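Local coordinates for protein L-ribulose 3-epimerase (Mesorhizobium loti, PDB 3VYL) that probably interconverts L-ribulose and L-xylulose by epimerising ketoses at C3, using a manganese ion held in a TIM-barrel fold, at residues Q90-T95 / A131-T136; V45-L50 / R96-R101. One frame throughout, in Å; residues are numbered along the deposited sequence.

Interaction 1. Residues Q90-T95 / A131-T136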
ATOM      1  N   GLN A  90      13.130  34.753  22.376  1.00 51.04           N
ATOM      2  CA  GLN A  90      11.970  34.873  23.245  1.00 51.75           C
ATOM      3  C   GLN A  90      11.258  33.530  23.383  1.00 49.04           C
ATOM      4  O   GLN A  90      10.898  33.120  24.484  1.00 51.89           O
ATOM      5  CB  GLN A  90      11.031  35.952  22.711  1.00 56.04           C
ATOM      6  CG  GLN A  90      10.196  36.639  23.782  1.00 61.19           C
ATOM      7  CD  GLN A  90       9.432  37.841  23.247  1.00 64.59           C
ATOM      8  OE1 GLN A  90       9.800  38.424  22.219  1.00 66.79           O
ATOM      9  NE2 GLN A  90       8.360  38.219  23.942  1.00 64.35           N
ATOM     10  N   THR A  91      11.085  32.838  22.260  1.00 47.59           N
ATOM     11  CA  THR A  91      10.444  31.519  22.225  1.00 45.36           C
ATOM     12  C   THR A  91      11.180  30.490  23.088  1.00 42.00           C
ATOM     13  O   THR A  91      10.556  29.638  23.730  1.00 36.26           O
ATOM     14  CB  THR A  91      10.325  30.997  20.774  1.00 46.15           C
ATOM     15  OG1 THR A  91       9.768  32.023  19.941  1.00 48.47           O
ATOM     16  CG2 THR A  91       9.431  29.751  20.704  1.00 45.19           C
ATOM     17  N   ILE A  92      12.510  30.577  23.083  1.00 42.13           N
ATOM     18  CA  ILE A  92      13.345  29.718  23.918  1.00 41.41           C
ATOM     19  C   ILE A  92      13.024  29.943  25.402  1.00 43.72           C
ATOM     20  O   ILE A  92      12.635  29.000  26.110  1.00 45.14           O
ATOM     21  CB  ILE A  92      14.837  29.934  23.628  1.00 39.33           C
ATOM     22  CG1 ILE A  92      15.170  29.429  22.221  1.00 37.90           C
ATOM     23  CG2 ILE A  92      15.686  29.232  24.675  1.00 40.03           C
ATOM     24  CD1 ILE A  92      16.579  29.731  21.760  1.00 38.35           C
ATOM     25  N   ALA A  93      13.150  31.193  25.851  1.00 43.49           N
ATOM     26  CA  ALA A  93      12.838  31.564  27.231  1.00 43.85           C
ATOM     27  C   ALA A  93      11.413  31.171  27.625  1.00 45.34           C
ATOM     28  O   ALA A  93      11.168  30.754  28.766  1.00 47.06           O
ATOM     29  CB  ALA A  93      13.077  33.049  27.458  1.00 43.54           C
ATOM     30  N   LEU A  94      10.474  31.286  26.689  1.00 44.77           N
ATOM     31  CA  LEU A  94       9.126  30.776  26.937  1.00 45.85           C
ATOM     32  C   LEU A  94       9.125  29.260  27.225  1.00 45.74           C
ATOM     33  O   LEU A  94       8.568  28.821  28.230  1.00 47.29           O
ATOM     34  CB  LEU A  94       8.181  31.125  25.783  1.00 45.28           C
ATOM     35  CG  LEU A  94       6.733  30.641  25.928  1.00 46.20           C
ATOM     36  CD1 LEU A  94       5.981  31.451  26.974  1.00 48.37           C
ATOM     37  CD2 LEU A  94       6.005  30.708  24.597  1.00 48.88           C
ATOM     38  N   THR A  95       9.759  28.478  26.348  1.00 46.80           N
ATOM     39  CA  THR A  95       9.831  27.014  26.488  1.00 49.04           C
ATOM     40  C   THR A  95      10.458  26.645  27.833  1.00 50.17           C
ATOM     41  O   THR A  95       9.869  25.898  28.626  1.00 48.51           O
ATOM     42  CB  THR A  95      10.649  26.372  25.336  1.00 49.84           C
ATOM     43  OG1 THR A  95      10.087  26.751  24.073  1.00 49.19           O
ATOM     44  CG2 THR A  95      10.676  24.846  25.446  1.00 47.23           C
ATOM     45  N   ALA A 131      23.041  28.368  14.068  1.00 43.20           N
ATOM     46  CA  ALA A 131      24.229  27.926  14.804  1.00 44.22           C
ATOM     47  C   ALA A 131      24.386  28.683  16.136  1.00 45.32           C
ATOM     48  O   ALA A 131      24.749  28.084  17.153  1.00 47.62           O
ATOM     49  CB  ALA A 131      25.480  28.087  13.947  1.00 43.22           C
ATOM     50  N   LYS A 132      24.097  29.985  16.124  1.00 43.82           N
ATOM     51  CA  LYS A 132      24.225  30.811  17.327  1.00 45.12           C
ATOM     52  C   LYS A 132      23.050  30.652  18.286  1.00 45.42           C
ATOM     53  O   LYS A 132      23.236  30.545  19.504  1.00 45.94           O
ATOM     54  CB  LYS A 132      24.400  32.283  16.961  1.00 45.24           C
ATOM     55  CG  LYS A 132      25.750  32.606  16.342  1.00 46.51           C
ATOM     56  CD  LYS A 132      26.188  34.022  16.689  1.00 48.47           C
ATOM     57  CE  LYS A 132      25.420  35.084  15.913  1.00 50.63           C
ATOM     58  NZ  LYS A 132      25.682  35.007  14.446  1.00 56.03           N
ATOM     59  N   VAL A 133      21.842  30.636  17.734  1.00 44.58           N
ATOM     60  CA  VAL A 133      20.634  30.565  18.539  1.00 43.32           C
ATOM     61  C   VAL A 133      20.543  29.210  19.243  1.00 46.07           C
ATOM     62  O   VAL A 133      19.893  29.082  20.294  1.00 48.12           O
ATOM     63  CB  VAL A 133      19.390  30.832  17.673  1.00 44.40           C
ATOM     64  CG1 VAL A 133      18.126  30.844  18.518  1.00 43.90           C
ATOM     65  CG2 VAL A 133      19.544  32.152  16.930  1.00 43.41           C
ATOM     66  N   ALA A 134      21.214  28.210  18.668  1.00 46.08           N
ATOM     67  CA  ALA A 134      21.310  26.874  19.264  1.00 45.79           C
ATOM     68  C   ALA A 134      22.101  26.882  20.570  1.00 46.02           C
ATOM     69  O   ALA A 134      21.754  26.167  21.519  1.00 45.15           O
ATOM     70  CB  ALA A 134      21.924  25.896  18.275  1.00 46.65           C
ATOM     71  N   GLU A 135      23.158  27.691  20.615  1.00 46.36           N
ATOM     72  CA  GLU A 135      23.917  27.876  21.856  1.00 46.92           C
ATOM     73  C   GLU A 135      23.041  28.473  22.953  1.00 45.70           C
ATOM     74  O   GLU A 135      23.052  27.985  24.090  1.00 44.95           O
ATOM     75  CB  GLU A 135      25.179  28.722  21.640  1.00 47.85           C
ATOM     76  CG  GLU A 135      26.222  28.109  20.705  1.00 49.70           C
ATOM     77  CD  GLU A 135      26.490  26.630  20.980  1.00 55.02           C
ATOM     78  OE1 GLU A 135      26.684  26.246  22.164  1.00 56.57           O
ATOM     79  OE2 GLU A 135      26.509  25.848  20.001  1.00 55.03           O
ATOM     80  N   THR A 136      22.270  29.508  22.601  1.00 43.79           N
ATOM     81  CA  THR A 136      21.324  30.120  23.535  1.00 42.37           C
ATOM     82  C   THR A 136      20.364  29.056  24.033  1.00 45.08           C
ATOM     83  O   THR A 136      20.069  28.979  25.231  1.00 48.55           O
ATOM     84  CB  THR A 136      20.503  31.245  22.875  1.00 40.92           C
ATOM     85  OG1 THR A 136      21.366  32.322  22.496  1.00 38.21           O
ATOM     86  CG2 THR A 136      19.427  31.768  23.824  1.00 38.67           C
TER
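Ile92 overlaps Val133 and Thr136 with a single atom, the methyl CD1 at the end of its longer branch. That methyl lies 3.8 Å from CG1 of Val133, and the two side chains cross obliquely. The same CD1 is 3.7 Å from the backbone O of Val133, a van der Waals contact with a carbonyl rather than a polar bond. On the Thr136 side it approaches CG2 at 4.1 Å, a looser touch. The conformation of Ile92 accounts for this reach: CG1 stands opposite the carbonyl carbon and chi2 is extended at 173°, which carries CD1 across the gap between the two segments, whose nearest CA atoms, those of Ile92 and Thr136, lie 8.0 Å apart. Val133 meets it with CG1, the branch turned anti to the backbone N (chi1 -177°), while Thr136 offers its methyl. No hydrogen bond crosses the interface, so these two segments meet by van der Waals packing, burying 121 Å² counted over both sides.

Within 90-95, Thr95 folds its hydroxyl back onto its own helix, where OG1 donates to the O of Thr91 at 2.9 Å. The backbone N of Thr95 uses the same oxygen from the opposite face of the carbonyl plane, giving that acceptor two partners. Thr91 OG1 is likewise bonded one turn back, to the O of Ile87, so both buried hydroxyls are satisfied inside the helix.

The contact thus joins helices 78-98 and 120-139, successive outer helices of the TIM barrel. Leu88 and Asn89 extend the seam along the first helix to Val133 and Thr136, and Ala140 adds to the packing around Ile92. Thr91 and Thr95 lie on the barrel side of helix 78-98, against Ile63 of strand 60-66 and Val103 of strand 102-104.

Interaction 2. Residues V45-L50 / R96-R101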
ATOM      1  N   VAL A  45      -0.114  36.071  29.406  1.00 59.22           N
ATOM      2  CA  VAL A  45      -0.289  34.763  30.040  1.00 53.74           C
ATOM      3  C   VAL A  45       0.496  34.658  31.348  1.00 54.12           C
ATOM      4  O   VAL A  45       1.654  35.073  31.428  1.00 52.99           O
ATOM      5  CB  VAL A  45       0.141  33.628  29.076  1.00 49.66           C
ATOM      6  CG1 VAL A  45       0.078  32.264  29.754  1.00 47.16           C
ATOM      7  CG2 VAL A  45      -0.720  33.644  27.827  1.00 46.05           C
ATOM      8  N   ASP A  46      -0.144  34.102  32.372  1.00 57.75           N
ATOM      9  CA  ASP A  46       0.543  33.764  33.617  1.00 61.00           C
ATOM     10  C   ASP A  46       1.357  32.477  33.397  1.00 61.66           C
ATOM     11  O   ASP A  46       0.870  31.363  33.624  1.00 62.53           O
ATOM     12  CB  ASP A  46      -0.471  33.604  34.757  1.00 62.81           C
ATOM     13  CG  ASP A  46       0.155  33.757  36.142  1.00 64.90           C
ATOM     14  OD1 ASP A  46       1.392  33.597  36.291  1.00 63.94           O
ATOM     15  OD2 ASP A  46      -0.612  34.031  37.094  1.00 66.03           O
ATOM     16  N   ILE A  47       2.599  32.655  32.954  1.00 58.32           N
ATOM     17  CA  ILE A  47       3.470  31.557  32.524  1.00 59.04           C
ATOM     18  C   ILE A  47       3.757  30.498  33.604  1.00 62.25           C
ATOM     19  O   ILE A  47       3.636  29.292  33.350  1.00 64.96           O
ATOM     20  CB  ILE A  47       4.789  32.114  31.936  1.00 56.86           C
ATOM     21  CG1 ILE A  47       4.514  32.794  30.593  1.00 56.15           C
ATOM     22  CG2 ILE A  47       5.843  31.018  31.788  1.00 56.98           C
ATOM     23  CD1 ILE A  47       5.693  33.578  30.063  1.00 58.35           C
ATOM     24  N   GLY A  48       4.144  30.949  34.795  1.00 59.88           N
ATOM     25  CA  GLY A  48       4.503  30.047  35.885  1.00 57.47           C
ATOM     26  C   GLY A  48       3.298  29.275  36.374  1.00 58.09           C
ATOM     27  O   GLY A  48       3.409  28.108  36.757  1.00 58.17           O
ATOM     28  N   ARG A  49       2.146  29.939  36.364  1.00 57.61           N
ATOM     29  CA  ARG A  49       0.880  29.302  36.690  1.00 60.59           C
ATOM     30  C   ARG A  49       0.616  28.186  35.679  1.00 62.84           C
ATOM     31  O   ARG A  49       0.287  27.058  36.059  1.00 64.45           O
ATOM     32  CB  ARG A  49      -0.252  30.340  36.682  1.00 61.68           C
ATOM     33  CG  ARG A  49      -1.645  29.781  36.425  1.00 66.38           C
ATOM     34  CD  ARG A  49      -2.291  29.242  37.693  1.00 72.91           C
ATOM     35  NE  ARG A  49      -2.968  30.298  38.446  1.00 77.92           N
ATOM     36  CZ  ARG A  49      -4.252  30.623  38.304  1.00 79.43           C
ATOM     37  NH1 ARG A  49      -4.776  31.599  39.035  1.00 79.13           N
ATOM     38  NH2 ARG A  49      -5.018  29.973  37.436  1.00 79.28           N
ATOM     39  N   LEU A  50       0.778  28.516  34.395  1.00 61.76           N
ATOM     40  CA  LEU A  50       0.592  27.574  33.299  1.00 58.36           C
ATOM     41  C   LEU A  50       1.518  26.368  33.480  1.00 59.02           C
ATOM     42  O   LEU A  50       1.052  25.221  33.493  1.00 57.66           O
ATOM     43  CB  LEU A  50       0.884  28.258  31.960  1.00 56.75           C
ATOM     44  CG  LEU A  50       0.033  28.011  30.705  1.00 54.39           C
ATOM     45  CD1 LEU A  50       0.945  28.130  29.496  1.00 53.34           C
ATOM     46  CD2 LEU A  50      -0.712  26.683  30.684  1.00 50.76           C
ATOM     47  N   ARG A  96      11.651  27.197  28.069  1.00 50.97           N
ATOM     48  CA  ARG A  96      12.398  27.015  29.312  1.00 51.47           C
ATOM     49  C   ARG A  96      11.538  27.278  30.548  1.00 49.93           C
ATOM     50  O   ARG A  96      11.469  26.435  31.438  1.00 49.04           O
ATOM     51  CB  ARG A  96      13.642  27.907  29.311  1.00 52.31           C
ATOM     52  CG  ARG A  96      14.521  27.794  30.548  1.00 54.42           C
ATOM     53  CD  ARG A  96      15.289  29.087  30.768  1.00 55.46           C
ATOM     54  NE  ARG A  96      14.367  30.199  31.005  1.00 54.55           N
ATOM     55  CZ  ARG A  96      14.576  31.454  30.621  1.00 55.02           C
ATOM     56  NH1 ARG A  96      15.690  31.793  29.973  1.00 54.50           N
ATOM     57  NH2 ARG A  96      13.656  32.374  30.883  1.00 54.58           N
ATOM     58  N   ASP A  97      10.865  28.428  30.585  1.00 49.89           N
ATOM     59  CA  ASP A  97      10.081  28.812  31.760  1.00 50.62           C
ATOM     60  C   ASP A  97       8.834  27.964  31.926  1.00 50.66           C
ATOM     61  O   ASP A  97       8.286  27.850  33.026  1.00 52.24           O
ATOM     62  CB  ASP A  97       9.724  30.299  31.726  1.00 52.82           C
ATOM     63  CG  ASP A  97      10.926  31.198  31.990  1.00 55.73           C
ATOM     64  OD1 ASP A  97      10.803  32.427  31.800  1.00 58.31           O
ATOM     65  OD2 ASP A  97      11.996  30.684  32.386  1.00 56.76           O
ATOM     66  N   LEU A  98       8.398  27.344  30.839  1.00 50.83           N
ATOM     67  CA  LEU A  98       7.211  26.505  30.888  1.00 51.34           C
ATOM     68  C   LEU A  98       7.573  25.068  31.302  1.00 51.13           C
ATOM     69  O   LEU A  98       6.701  24.264  31.654  1.00 50.08           O
ATOM     70  CB  LEU A  98       6.496  26.559  29.540  1.00 52.54           C
ATOM     71  CG  LEU A  98       4.972  26.704  29.469  1.00 52.97           C
ATOM     72  CD1 LEU A  98       4.428  27.706  30.473  1.00 52.96           C
ATOM     73  CD2 LEU A  98       4.586  27.105  28.052  1.00 53.60           C
ATOM     74  N   GLY A  99       8.870  24.767  31.291  1.00 48.56           N
ATOM     75  CA  GLY A  99       9.348  23.447  31.670  1.00 49.58           C
ATOM     76  C   GLY A  99       9.262  22.505  30.490  1.00 50.63           C
ATOM     77  O   GLY A  99       8.708  21.413  30.593  1.00 49.85           O
ATOM     78  N   GLY A 100       9.799  22.953  29.360  1.00 50.28           N
ATOM     79  CA  GLY A 100       9.807  22.184  28.130  1.00 47.33           C
ATOM     80  C   GLY A 100      11.227  22.034  27.629  1.00 48.72           C
ATOM     81  O   GLY A 100      12.113  22.813  27.995  1.00 49.03           O
ATOM     82  N   ARG A 101      11.436  21.039  26.774  1.00 48.65           N
ATOM     83  CA  ARG A 101      12.771  20.694  26.283  1.00 46.61           C
ATOM     84  C   ARG A 101      12.960  20.979  24.787  1.00 42.47           C
ATOM     85  O   ARG A 101      14.094  21.061  24.303  1.00 42.71           O
ATOM     86  CB  ARG A 101      13.101  19.228  26.636  1.00 50.93           C
ATOM     87  CG  ARG A 101      11.867  18.348  26.836  1.00 55.68           C
ATOM     88  CD  ARG A 101      12.094  17.197  27.818  1.00 58.15           C
ATOM     89  NE  ARG A 101      12.581  15.924  27.242  1.00 61.95           N
ATOM     90  CZ  ARG A 101      12.444  15.504  25.977  1.00 60.25           C
ATOM     91  NH1 ARG A 101      11.815  16.237  25.067  1.00 58.90           N
ATOM     92  NH2 ARG A 101      12.943  14.323  25.618  1.00 58.00           N
TER
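Where two neighbouring outer helices of the TIM barrel meet, the start of helix 47-57 packs against the C-terminal end of helix 78-98. Leu98 carries much of the contact through CD1, which lies 3.6 Å from CD1 of Leu50 and 3.8 Å from CG2 of Ile47. The Ile47 and Leu98 side chains cross at about a right angle. In Ile47, CG2 is the branch anti to the backbone N, and it also meets CB of Asp97 at 3.9 Å.

The Asp97 carboxylate is engaged by its own neighbour in a salt bridge. Arg96 holds it side-on with NE and NH2, the guanidinium edge directed at the carboxylate. NE reaches OD2 at 2.8 Å from above the carboxylate plane, 48° out of it, while NH2 bonds to both oxygens. Ala51 and Ile54 continue the apolar surface around Leu98, and Leu24 of helix 17-30 touches Leu50.

The contact brings a helix start close to a helix end: Asp46 sits at the N-cap position of helix 47-57, and Gly99, with positive phi (84°), closes helix 78-98 in a Schellman motif, a classic helix C-terminal ending, here leading towards strand 102-104 of the barrel.

From the N terminus, the chain first supplies 45-50 on helix 47-57, passes through strand 60-66, and then runs along helix 78-98, which provides 90-95 to interaction 1 and, with the turn after its end, 96-101 to interaction 2. Interaction 2 closes a loop of 45 residues when 96-101 meets 45-50. After strand 102-104, segment 131-136 closes the second loop, of 35 residues. The two loops cross rather than nest, and helix 78-98 is shared. The contacts also touch: Thr95 O probably accepts a hydrogen bond from Gly100 N, and Leu94 packs on Ile47. Three successive outer helices of the barrel are thereby tied together.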